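Local coordinates for protein computational Design of Enzyme (Synthetic construct, PDB 3TP4) that is a computationally designed enzyme of glycosyl hydrolase family 26 type, probably made to carry an activated serine in a catalytic triad, at residues 44-49 and 56-61; 129-134 and 194-199; 258-263 and 301-306; 448-451 and 456-459. All blocks are in the same frame, centred on the assembly; numbering follows the deposited sequence.

Contact 1 (44-49 and 56-61); sequences LTTGPT and VKNVTG
The flat carboxamide of Asn58 is met at its edge by Thr45: ND2 donates to Thr45 OG1 at 2.7 Å, the N-H...O angle is 163°, and the hydroxyl lies within 10° of the amide plane. Thr46 CG2 lies beyond the nitrogen end, well out of the amide plane, 4.1 Å from Asn58 ND2. The setting is a TIM barrel, where the loop leaving strand 32-37 turns back against the short helix 55-60. The two main side chains slide past each other in opposite directions, and Thr45 OG1 reaches the amide because it sits between its own backbone N and carbonyl carbon (chi1 72°). Asp55, the first residue of the helix, engages the loop with both carboxylate oxygens: OD1 with Thr45 OG1, OD2 with Leu44 N. A valine in place of Thr45 would probably leave Asn58 ND2 and Asp55 OD1 without their shared partner and set the amide free to turn. The contact is small and lies at the surface. Farther along, Val56 O takes both Thr60 N and Thr60 OG1, which come from opposite faces of its carbonyl. At the helix end Gly61 has positive phi, and its carbonyl O receives Lys57 NZ at 2.9 Å from above the carbonyl plane.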
loop_
_atom_site.group_PDB
_atom_site.type_symbol
_atom_site.label_atom_id
_atom_site.label_comp_id
_atom_site.label_asym_id
_atom_site.label_seq_id
_atom_site.Cartn_x
_atom_site.Cartn_y
_atom_site.Cartn_z
ATOM N N LEU A 44 9.550 7.709 -22.911
ATOM C CA LEU A 44 9.359 8.143 -24.294
ATOM C C LEU A 44 10.590 8.856 -24.824
ATOM O O LEU A 44 10.718 9.053 -26.026
ATOM C CB LEU A 44 8.156 9.076 -24.436
ATOM C CG LEU A 44 6.886 8.751 -23.652
ATOM C CD1 LEU A 44 5.712 9.460 -24.294
ATOM C CD2 LEU A 44 6.649 7.262 -23.615
ATOM N N THR A 45 11.494 9.257 -23.937
ATOM C CA THR A 45 12.666 10.014 -24.376
ATOM C C THR A 45 13.951 9.248 -24.114
ATOM O O THR A 45 15.037 9.729 -24.420
ATOM C CB THR A 45 12.788 11.375 -23.651
ATOM O OG1 THR A 45 13.189 11.158 -22.293
ATOM C CG2 THR A 45 11.482 12.122 -23.680
ATOM N N THR A 46 13.826 8.058 -23.538
ATOM C CA THR A 46 14.990 7.306 -23.077
ATOM C C THR A 46 15.518 6.319 -24.108
ATOM O O THR A 46 16.659 5.869 -24.013
ATOM C CB THR A 46 14.640 6.481 -21.839
ATOM O OG1 THR A 46 13.471 5.706 -22.124
ATOM C CG2 THR A 46 14.362 7.400 -20.641
ATOM N N GLY A 47 14.682 5.967 -25.078
ATOM C CA GLY A 47 14.961 4.799 -25.896
ATOM C C GLY A 47 14.911 3.578 -24.989
ATOM O O GLY A 47 14.301 3.634 -23.924
ATOM N N PRO A 48 15.552 2.473 -25.401
ATOM C CA PRO A 48 15.595 1.244 -24.599
ATOM C C PRO A 48 16.075 1.500 -23.172
ATOM O O PRO A 48 17.124 2.113 -22.976
ATOM C CB PRO A 48 16.614 0.381 -25.346
ATOM C CG PRO A 48 16.507 0.836 -26.761
ATOM C CD PRO A 48 16.252 2.315 -26.690
ATOM N N THR A 49 15.317 1.024 -22.190
ATOM C CA THR A 49 15.615 1.310 -20.789
ATOM C C THR A 49 16.517 0.250 -20.159
ATOM O O THR A 49 16.547 -0.890 -20.606
ATOM C CB THR A 49 14.319 1.419 -19.978
ATOM O OG1 THR A 49 13.585 0.193 -20.092
ATOM C CG2 THR A 49 13.467 2.563 -20.510
ATOM N N VAL A 56 11.844 11.720 -16.564
ATOM C CA VAL A 56 11.836 12.739 -15.526
ATOM C C VAL A 56 13.191 13.426 -15.458
ATOM O O VAL A 56 13.274 14.642 -15.361
ATOM C CB VAL A 56 11.500 12.156 -14.149
ATOM C CG1 VAL A 56 11.627 13.244 -13.084
ATOM C CG2 VAL A 56 10.102 11.580 -14.151
ATOM N N LYS A 57 14.252 12.630 -15.501
ATOM C CA LYS A 57 15.601 13.171 -15.544
ATOM C C LYS A 57 15.799 14.013 -16.808
ATOM O O LYS A 57 16.341 15.117 -16.743
ATOM C CB LYS A 57 16.620 12.023 -15.459
ATOM C CG LYS A 57 18.066 12.392 -15.785
ATOM C CD LYS A 57 18.651 13.375 -14.771
ATOM C CE LYS A 57 20.105 13.695 -15.099
ATOM N NZ LYS A 57 20.723 14.633 -14.108
ATOM N N ASN A 58 15.345 13.513 -17.955
ATOM C CA ASN A 58 15.552 14.249 -19.209
ATOM C C ASN A 58 14.783 15.563 -19.266
ATOM O O ASN A 58 15.275 16.548 -19.809
ATOM C CB ASN A 58 15.237 13.390 -20.440
ATOM C CG ASN A 58 16.169 12.189 -20.567
ATOM O OD1 ASN A 58 17.230 12.148 -19.950
ATOM N ND2 ASN A 58 15.767 11.205 -21.359
ATOM N N VAL A 59 13.574 15.585 -18.711
ATOM C CA VAL A 59 12.769 16.805 -18.778
ATOM C C VAL A 59 13.055 17.806 -17.654
ATOM O O VAL A 59 12.949 19.005 -17.871
ATOM C CB VAL A 59 11.256 16.506 -18.831
ATOM C CG1 VAL A 59 10.946 15.586 -20.002
ATOM C CG2 VAL A 59 10.794 15.895 -17.545
ATOM N N THR A 60 13.401 17.325 -16.461
ATOM C CA THR A 60 13.590 18.229 -15.317
ATOM C C THR A 60 15.044 18.420 -14.895
ATOM O O THR A 60 15.360 19.382 -14.216
ATOM C CB THR A 60 12.817 17.751 -14.064
ATOM O OG1 THR A 60 13.502 16.640 -13.481
ATOM C CG2 THR A 60 11.403 17.347 -14.429
ATOM N N GLY A 61 15.920 17.492 -15.261
ATOM C CA GLY A 61 17.304 17.582 -14.835
ATOM C C GLY A 61 17.605 16.733 -13.606
ATOM O O GLY A 61 18.764 16.623 -13.206
#

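Contact 2 (129-134 and 194-199); sequences DTLRAV and QELYRF
Leu196 meets Leu131 methyl to methyl, CD2 of Leu196 lying 3.6 Å from CD1 of Leu131, and this is the close-packed part of the contact. Its other branch has a slacker fit: Leu196 CD1 is 4.1 Å from Val134 CG2. The fork of Leu196 thus divides between two residues one helical turn apart: with CG anti to the backbone N (chi1 164°) and chi2 at 62°, one methyl meets each partner. All three side chains are buried. Helix 190-207 is one of the outer helices of the TIM barrel, and the same Leu196 also touches Trp173 of strand 168-174 and Leu144 of helix 141-157, placing the contact between a barrel helix and a short helix in a connecting segment. The short helix itself is loosely bonded (Val134 N to Thr130 O, weak, 3.4 Å); Arg132 on it and Asp129 just before it are exposed and poorly ordered. On helix 190-207, Glu195 OE2 receives Arg198 NH1 at 2.8 Å in a salt bridge, near the guanidinium plane but from above the carboxylate plane; Gln194 CB covers one guanidinium face. Glu195 OE1 turns to His376 ND1, on a strand of the Ig-like region.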
loop_
_atom_site.group_PDB
_atom_site.type_symbol
_atom_site.label_atom_id
_atom_site.label_comp_id
_atom_site.label_asym_id
_atom_site.label_seq_id
_atom_site.Cartn_x
_atom_site.Cartn_y
_atom_site.Cartn_z
ATOM N N ASP A 129 -16.287 -12.043 -6.370
ATOM C CA ASP A 129 -16.179 -12.758 -5.102
ATOM C C ASP A 129 -14.846 -13.492 -4.966
ATOM O O ASP A 129 -14.722 -14.470 -4.224
ATOM C CB ASP A 129 -17.357 -13.727 -4.920
ATOM C CG ASP A 129 -17.777 -14.398 -6.221
ATOM O OD1 ASP A 129 -16.891 -14.803 -7.009
ATOM O OD2 ASP A 129 -19.002 -14.521 -6.452
ATOM N N THR A 130 -13.841 -13.016 -5.684
ATOM C CA THR A 130 -12.532 -13.643 -5.602
ATOM C C THR A 130 -11.792 -13.137 -4.362
ATOM O O THR A 130 -10.742 -13.659 -4.005
ATOM C CB THR A 130 -11.713 -13.444 -6.897
ATOM O OG1 THR A 130 -10.365 -13.899 -6.704
ATOM C CG2 THR A 130 -11.713 -11.984 -7.299
ATOM N N LEU A 131 -12.364 -12.138 -3.693
ATOM C CA LEU A 131 -11.820 -11.681 -2.417
ATOM C C LEU A 131 -11.955 -12.811 -1.392
ATOM O O LEU A 131 -10.973 -13.230 -0.778
ATOM C CB LEU A 131 -12.552 -10.426 -1.948
ATOM C CG LEU A 131 -11.991 -9.679 -0.741
ATOM C CD1 LEU A 131 -10.530 -9.343 -0.945
ATOM C CD2 LEU A 131 -12.809 -8.416 -0.495
ATOM N N ARG A 132 -13.170 -13.328 -1.240
ATOM C CA ARG A 132 -13.409 -14.515 -0.412
ATOM C C ARG A 132 -12.482 -15.685 -0.745
ATOM O O ARG A 132 -12.030 -16.406 0.141
ATOM C CB ARG A 132 -14.864 -14.962 -0.566
ATOM C CG ARG A 132 -15.191 -16.318 0.047
ATOM C CD ARG A 132 -16.563 -16.796 -0.427
ATOM N NE ARG A 132 -17.546 -15.713 -0.418
ATOM C CZ ARG A 132 -18.759 -15.791 -0.960
ATOM N NH1 ARG A 132 -19.153 -16.905 -1.562
ATOM N NH2 ARG A 132 -19.581 -14.751 -0.900
ATOM N N ALA A 133 -12.209 -15.873 -2.032
ATOM C CA ALA A 133 -11.486 -17.046 -2.507
ATOM C C ALA A 133 -10.027 -17.118 -2.065
ATOM O O ALA A 133 -9.464 -18.209 -1.949
ATOM C CB ALA A 133 -11.575 -17.141 -4.034
ATOM N N VAL A 134 -9.407 -15.965 -1.836
ATOM C CA VAL A 134 -7.991 -15.932 -1.472
ATOM C C VAL A 134 -7.765 -15.948 0.045
ATOM O O VAL A 134 -6.638 -16.133 0.501
ATOM C CB VAL A 134 -7.248 -14.718 -2.104
ATOM C CG1 VAL A 134 -7.303 -14.782 -3.626
ATOM C CG2 VAL A 134 -7.825 -13.399 -1.595
ATOM N N GLN A 194 -10.146 -6.344 5.018
ATOM C CA GLN A 194 -9.327 -6.161 6.208
ATOM C C GLN A 194 -8.587 -7.450 6.567
ATOM O O GLN A 194 -7.415 -7.411 6.931
ATOM C CB GLN A 194 -10.182 -5.671 7.382
ATOM C CG GLN A 194 -10.670 -4.236 7.222
ATOM C CD GLN A 194 -11.792 -3.885 8.182
ATOM O OE1 GLN A 194 -12.547 -4.756 8.623
ATOM N NE2 GLN A 194 -11.910 -2.600 8.507
ATOM N N GLU A 195 -9.254 -8.597 6.462
ATOM C CA GLU A 195 -8.567 -9.840 6.788
ATOM C C GLU A 195 -7.515 -10.176 5.741
ATOM O O GLU A 195 -6.473 -10.736 6.075
ATOM C CB GLU A 195 -9.540 -11.010 6.994
ATOM C CG GLU A 195 -10.461 -10.811 8.188
ATOM C CD GLU A 195 -9.702 -10.481 9.478
ATOM O OE1 GLU A 195 -8.604 -11.037 9.707
ATOM O OE2 GLU A 195 -10.212 -9.665 10.262
ATOM N N LEU A 196 -7.774 -9.820 4.479
ATOM C CA LEU A 196 -6.792 -10.055 3.418
ATOM C C LEU A 196 -5.537 -9.226 3.686
ATOM O O LEU A 196 -4.418 -9.732 3.608
ATOM C CB LEU A 196 -7.361 -9.688 2.033
ATOM C CG LEU A 196 -6.348 -9.514 0.889
ATOM C CD1 LEU A 196 -5.584 -10.797 0.620
ATOM C CD2 LEU A 196 -7.011 -9.005 -0.415
ATOM N N TYR A 197 -5.735 -7.946 3.990
ATOM C CA TYR A 197 -4.607 -7.048 4.233
ATOM C C TYR A 197 -3.829 -7.542 5.459
ATOM O O TYR A 197 -2.592 -7.596 5.442
ATOM C CB TYR A 197 -5.103 -5.612 4.451
ATOM C CG TYR A 197 -4.007 -4.557 4.443
ATOM C CD1 TYR A 197 -3.149 -4.405 5.530
ATOM C CD2 TYR A 197 -3.851 -3.697 3.358
ATOM C CE1 TYR A 197 -2.141 -3.431 5.529
ATOM C CE2 TYR A 197 -2.851 -2.722 3.347
ATOM C CZ TYR A 197 -2.001 -2.598 4.434
ATOM O OH TYR A 197 -1.005 -1.642 4.414
ATOM N N ARG A 198 -4.557 -7.890 6.519
ATOM C CA ARG A 198 -3.930 -8.304 7.786
ATOM C C ARG A 198 -3.118 -9.584 7.603
ATOM O O ARG A 198 -1.975 -9.672 8.055
ATOM C CB ARG A 198 -4.977 -8.469 8.896
ATOM C CG ARG A 198 -5.583 -7.131 9.374
ATOM C CD ARG A 198 -6.907 -7.330 10.091
ATOM N NE ARG A 198 -7.517 -6.062 10.485
ATOM C CZ ARG A 198 -8.771 -5.942 10.925
ATOM N NH1 ARG A 198 -9.559 -7.003 11.022
ATOM N NH2 ARG A 198 -9.242 -4.753 11.266
ATOM N N PHE A 199 -3.711 -10.575 6.939
ATOM C CA PHE A 199 -2.976 -11.794 6.604
ATOM C C PHE A 199 -1.739 -11.487 5.786
ATOM O O PHE A 199 -0.681 -12.054 6.014
ATOM C CB PHE A 199 -3.838 -12.775 5.815
ATOM C CG PHE A 199 -3.079 -13.978 5.329
ATOM C CD1 PHE A 199 -2.739 -14.999 6.207
ATOM C CD2 PHE A 199 -2.699 -14.089 3.997
ATOM C CE1 PHE A 199 -2.037 -16.107 5.769
ATOM C CE2 PHE A 199 -2.001 -15.199 3.545
ATOM C CZ PHE A 199 -1.659 -16.204 4.434
#

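Contact 3 (258-263 and 301-306)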
loop_
_atom_site.group_PDB
_atom_site.type_symbol
_atom_site.label_atom_id
_atom_site.label_comp_id
_atom_site.label_asym_id
_atom_site.label_seq_id
_atom_site.Cartn_x
_atom_site.Cartn_y
_atom_site.Cartn_z
ATOM N N ALA A 258 -10.650 22.227 -4.602
ATOM C CA ALA A 258 -11.223 22.310 -3.264
ATOM C C ALA A 258 -11.448 20.926 -2.673
ATOM O O ALA A 258 -11.158 20.697 -1.498
ATOM C CB ALA A 258 -12.541 23.115 -3.268
ATOM N N GLY A 259 -11.973 20.009 -3.481
ATOM C CA GLY A 259 -12.202 18.645 -3.029
ATOM C C GLY A 259 -10.902 17.920 -2.696
ATOM O O GLY A 259 -10.816 17.166 -1.725
ATOM N N LEU A 260 -9.879 18.147 -3.509
ATOM C CA LEU A 260 -8.588 17.520 -3.275
ATOM C C LEU A 260 -8.002 17.987 -1.940
ATOM O O LEU A 260 -7.528 17.182 -1.128
ATOM C CB LEU A 260 -7.631 17.868 -4.416
ATOM C CG LEU A 260 -6.244 17.268 -4.237
ATOM C CD1 LEU A 260 -6.346 15.746 -4.112
ATOM C CD2 LEU A 260 -5.350 17.664 -5.396
ATOM N N VAL A 261 -8.044 19.298 -1.716
ATOM C CA VAL A 261 -7.509 19.878 -0.486
ATOM C C VAL A 261 -8.210 19.344 0.757
ATOM O O VAL A 261 -7.556 19.030 1.750
ATOM C CB VAL A 261 -7.546 21.418 -0.531
ATOM C CG1 VAL A 261 -7.326 22.002 0.853
ATOM C CG2 VAL A 261 -6.508 21.930 -1.523
ATOM N N ALA A 262 -9.536 19.212 0.704
ATOM C CA ALA A 262 -10.275 18.635 1.836
ATOM C C ALA A 262 -9.800 17.212 2.175
ATOM O O ALA A 262 -9.593 16.877 3.345
ATOM C CB ALA A 262 -11.779 18.647 1.561
ATOM N N ASP A 263 -9.632 16.377 1.153
ATOM C CA ASP A 263 -9.129 15.021 1.361
ATOM C C ASP A 263 -7.681 15.004 1.849
ATOM O O ASP A 263 -7.324 14.204 2.709
ATOM C CB ASP A 263 -9.228 14.190 0.078
ATOM C CG ASP A 263 -10.648 13.701 -0.200
ATOM O OD1 ASP A 263 -11.522 13.867 0.673
ATOM O OD2 ASP A 263 -10.873 13.138 -1.291
ATOM N N THR A 301 1.179 22.983 -11.670
ATOM C CA THR A 301 1.416 24.094 -10.747
ATOM C C THR A 301 0.151 24.531 -10.010
ATOM O O THR A 301 0.226 25.001 -8.887
ATOM C CB THR A 301 2.053 25.308 -11.444
ATOM O OG1 THR A 301 1.219 25.725 -12.529
ATOM C CG2 THR A 301 3.458 24.954 -11.963
ATOM N N LYS A 302 -1.009 24.385 -10.640
ATOM C CA LYS A 302 -2.262 24.675 -9.943
ATOM C C LYS A 302 -2.516 23.690 -8.796
ATOM O O LYS A 302 -2.919 24.089 -7.689
ATOM C CB LYS A 302 -3.437 24.668 -10.921
ATOM C CG LYS A 302 -3.457 25.860 -11.849
ATOM C CD LYS A 302 -4.529 25.709 -12.919
ATOM C CE LYS A 302 -5.904 25.535 -12.297
ATOM N NZ LYS A 302 -6.989 25.715 -13.305
ATOM N N VAL A 303 -2.284 22.406 -9.056
ATOM C CA VAL A 303 -2.418 21.392 -8.010
ATOM C C VAL A 303 -1.452 21.671 -6.862
ATOM O O VAL A 303 -1.853 21.744 -5.707
ATOM C CB VAL A 303 -2.186 19.966 -8.562
ATOM C CG1 VAL A 303 -1.877 18.999 -7.418
ATOM C CG2 VAL A 303 -3.417 19.501 -9.333
ATOM N N LEU A 304 -0.179 21.862 -7.200
ATOM C CA LEU A 304 0.836 22.162 -6.198
ATOM C C LEU A 304 0.521 23.431 -5.396
ATOM O O LEU A 304 0.706 23.454 -4.186
ATOM C CB LEU A 304 2.220 22.285 -6.851
ATOM C CG LEU A 304 3.375 22.531 -5.880
ATOM C CD1 LEU A 304 3.506 21.311 -5.009
ATOM C CD2 LEU A 304 4.730 22.847 -6.601
ATOM N N ALA A 305 0.075 24.493 -6.061
ATOM C CA ALA A 305 -0.222 25.741 -5.340
ATOM C C ALA A 305 -1.398 25.592 -4.356
ATOM O O ALA A 305 -1.423 26.213 -3.286
ATOM C CB ALA A 305 -0.478 26.882 -6.326
ATOM N N ALA A 306 -2.374 24.768 -4.715
ATOM C CA ALA A 306 -3.506 24.494 -3.822
ATOM C C ALA A 306 -3.037 23.751 -2.578
ATOM O O ALA A 306 -3.467 24.042 -1.454
ATOM C CB ALA A 306 -4.563 23.681 -4.545
#
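Val261 and Ala306 form the first shell, at the closest approach of the two backbones, with 7.0 Å between their CA atoms. The valine methyl CG2 lies 4.0 Å from Ala306 CB and 3.7 Å from Ala306 O, so one methyl rests on both the small side chain and the carbonyl of the facing helix. With CG1 anti to the backbone N (chi1 166°), CG2 is left beside that N and turned to the alanine. The second touch is between branched tips: Leu260 CD2 comes to 4.2 Å from Val303 CG1. The side-chain pairs are apolar, and their methyls meet at ordinary van der Waals distance. Leu257, one turn before Leu260 and Val261 on helix 254-274, lies against Val303 and Ala306 and continues the same apolar seam. The two helices, 254-274 and 299-308, are part of the helical layer around a TIM barrel; the first follows barrel strand 242-249 and the second follows strand 282-285. Leu260 is backed by Leu245 and Thr247 of strand 242-249 and by Phe280 of a loop, whereas Val261 also touches Asp310 and Ala313 in the loop after the second helix. Polar bonds hold the helices farther out. Asp263 takes Gly225 N on OD1 and Phe223 N on OD2, Lys302 NZ reaches Gly252 O, and Thr301 OG1 is bonded to Asp342 OD1 of helix 340-348. Leu304, directed away from the seam, touches Tyr346 of that same helix.

Contact 4 (448-451 and 456-459); sequences TATA and GTLD
Thr450 and Asp459 lie side by side and point the same way from one face of the sheet, as a non-hydrogen-bonded antiparallel pair with CA atoms 4.5 Å apart. A water ties their ends together: it is 2.9 Å from Thr450 OG1 and donates to Asp459 OD2 at 2.6 Å. The carboxylate is raised to it because Asp459 CG stands between the backbone N and the carbonyl carbon (chi1 56°). Thr450 sends its other branch elsewhere: the side chains of Thr450 and Thr457 cross obliquely, methyl against methyl, and the 3.5 Å between Thr450 CG2 and Thr457 CG2 is tighter than an ordinary carbon contact. Ala451 and Leu458 make the next pair, hydrogen-bonded and facing the other way. Ala451 N donates to Leu458 O at 2.8 Å, and Leu458 N returns a bond to Ala451 O at 2.9 Å. Beyond the Thr450-Asp459 pair, Asp459 CA approaches Ala449 O at 3.0 Å in a CA-H...O contact. The side chains of Ala451 and Leu458 both meet Val397, and Leu458 also meets Val375, so the apolar face turns inward while threonines and aspartate face outward. Segments 448-451 and 456-459 run antiparallel, with 163° between their N-to-C directions. This antiparallel beta hairpin, with one apolar face packed inward, is characteristic of Ig-like beta sandwiches, consistent with the bacterial Ig family.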
loop_
_atom_site.group_PDB
_atom_site.type_symbol
_atom_site.label_atom_id
_atom_site.label_comp_id
_atom_site.label_asym_id
_atom_site.label_seq_id
_atom_site.Cartn_x
_atom_site.Cartn_y
_atom_site.Cartn_z
ATOM N N THR A 448 -17.442 -13.859 18.758
ATOM C CA THR A 448 -16.572 -13.077 19.626
ATOM C C THR A 448 -15.410 -13.913 20.143
ATOM O O THR A 448 -15.616 -14.904 20.844
ATOM C CB THR A 448 -17.347 -12.505 20.826
ATOM O OG1 THR A 448 -18.385 -11.648 20.348
ATOM C CG2 THR A 448 -16.419 -11.713 21.739
ATOM N N ALA A 449 -14.196 -13.509 19.772
ATOM C CA ALA A 449 -12.982 -14.172 20.227
ATOM C C ALA A 449 -12.445 -13.493 21.471
ATOM O O ALA A 449 -12.306 -12.265 21.508
ATOM C CB ALA A 449 -11.927 -14.159 19.134
ATOM N N THR A 450 -12.125 -14.294 22.480
ATOM C CA THR A 450 -11.543 -13.766 23.698
ATOM C C THR A 450 -10.224 -14.472 23.979
ATOM O O THR A 450 -10.190 -15.674 24.279
ATOM C CB THR A 450 -12.511 -13.931 24.877
ATOM O OG1 THR A 450 -13.751 -13.290 24.555
ATOM C CG2 THR A 450 -11.935 -13.327 26.159
ATOM N N ALA A 451 -9.137 -13.717 23.878
ATOM C CA ALA A 451 -7.806 -14.261 24.111
ATOM C C ALA A 451 -7.285 -13.899 25.500
ATOM O O ALA A 451 -7.333 -12.739 25.907
ATOM C CB ALA A 451 -6.853 -13.768 23.040
ATOM N N GLY A 456 -2.962 -9.065 28.848
ATOM C CA GLY A 456 -4.315 -8.980 29.380
ATOM C C GLY A 456 -5.286 -9.794 28.545
ATOM O O GLY A 456 -4.882 -10.694 27.820
ATOM N N THR A 457 -6.572 -9.490 28.659
ATOM C CA THR A 457 -7.584 -10.213 27.910
ATOM C C THR A 457 -7.985 -9.348 26.728
ATOM O O THR A 457 -8.420 -8.212 26.914
ATOM C CB THR A 457 -8.827 -10.521 28.788
ATOM O OG1 THR A 457 -8.477 -11.451 29.821
ATOM C CG2 THR A 457 -9.935 -11.111 27.957
ATOM N N LEU A 458 -7.805 -9.872 25.515
ATOM C CA LEU A 458 -8.122 -9.131 24.307
ATOM C C LEU A 458 -9.336 -9.759 23.656
ATOM O O LEU A 458 -9.463 -10.984 23.632
ATOM C CB LEU A 458 -6.944 -9.198 23.328
ATOM C CG LEU A 458 -5.541 -8.948 23.896
ATOM C CD1 LEU A 458 -4.483 -9.221 22.811
ATOM C CD2 LEU A 458 -5.425 -7.516 24.449
ATOM N N ASP A 459 -10.235 -8.938 23.121
ATOM C CA ASP A 459 -11.355 -9.501 22.378
ATOM C C ASP A 459 -11.706 -8.738 21.117
ATOM O O ASP A 459 -11.234 -7.630 20.894
ATOM C CB ASP A 459 -12.598 -9.729 23.247
ATOM C CG ASP A 459 -13.075 -8.474 23.957
ATOM O OD1 ASP A 459 -12.861 -7.358 23.446
ATOM O OD2 ASP A 459 -13.682 -8.620 25.040
HETATM O O HOH W 1 -14.781 -10.898 25.713
#

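Following the chain from the N terminus, the four contacts come strictly in series; none nests in or crosses another. Contact 1 closes the short loop between strand 32-37 and helix 55-60. Contact 2 spans about sixty residues, bringing the short helix 130-134 onto helix 190-207, and lies across the chain's centre from contact 1, the two centres about 39 Å apart. Contact 3 then closes a loop of some forty residues by pairing helices 254-274 and 299-308 of the barrel's outer layer. Contact 4 is a tight hairpin in the Ig-like region, about 55 Å from contact 1 between centres but nearer contact 2, with about 10 Å between their nearest atoms.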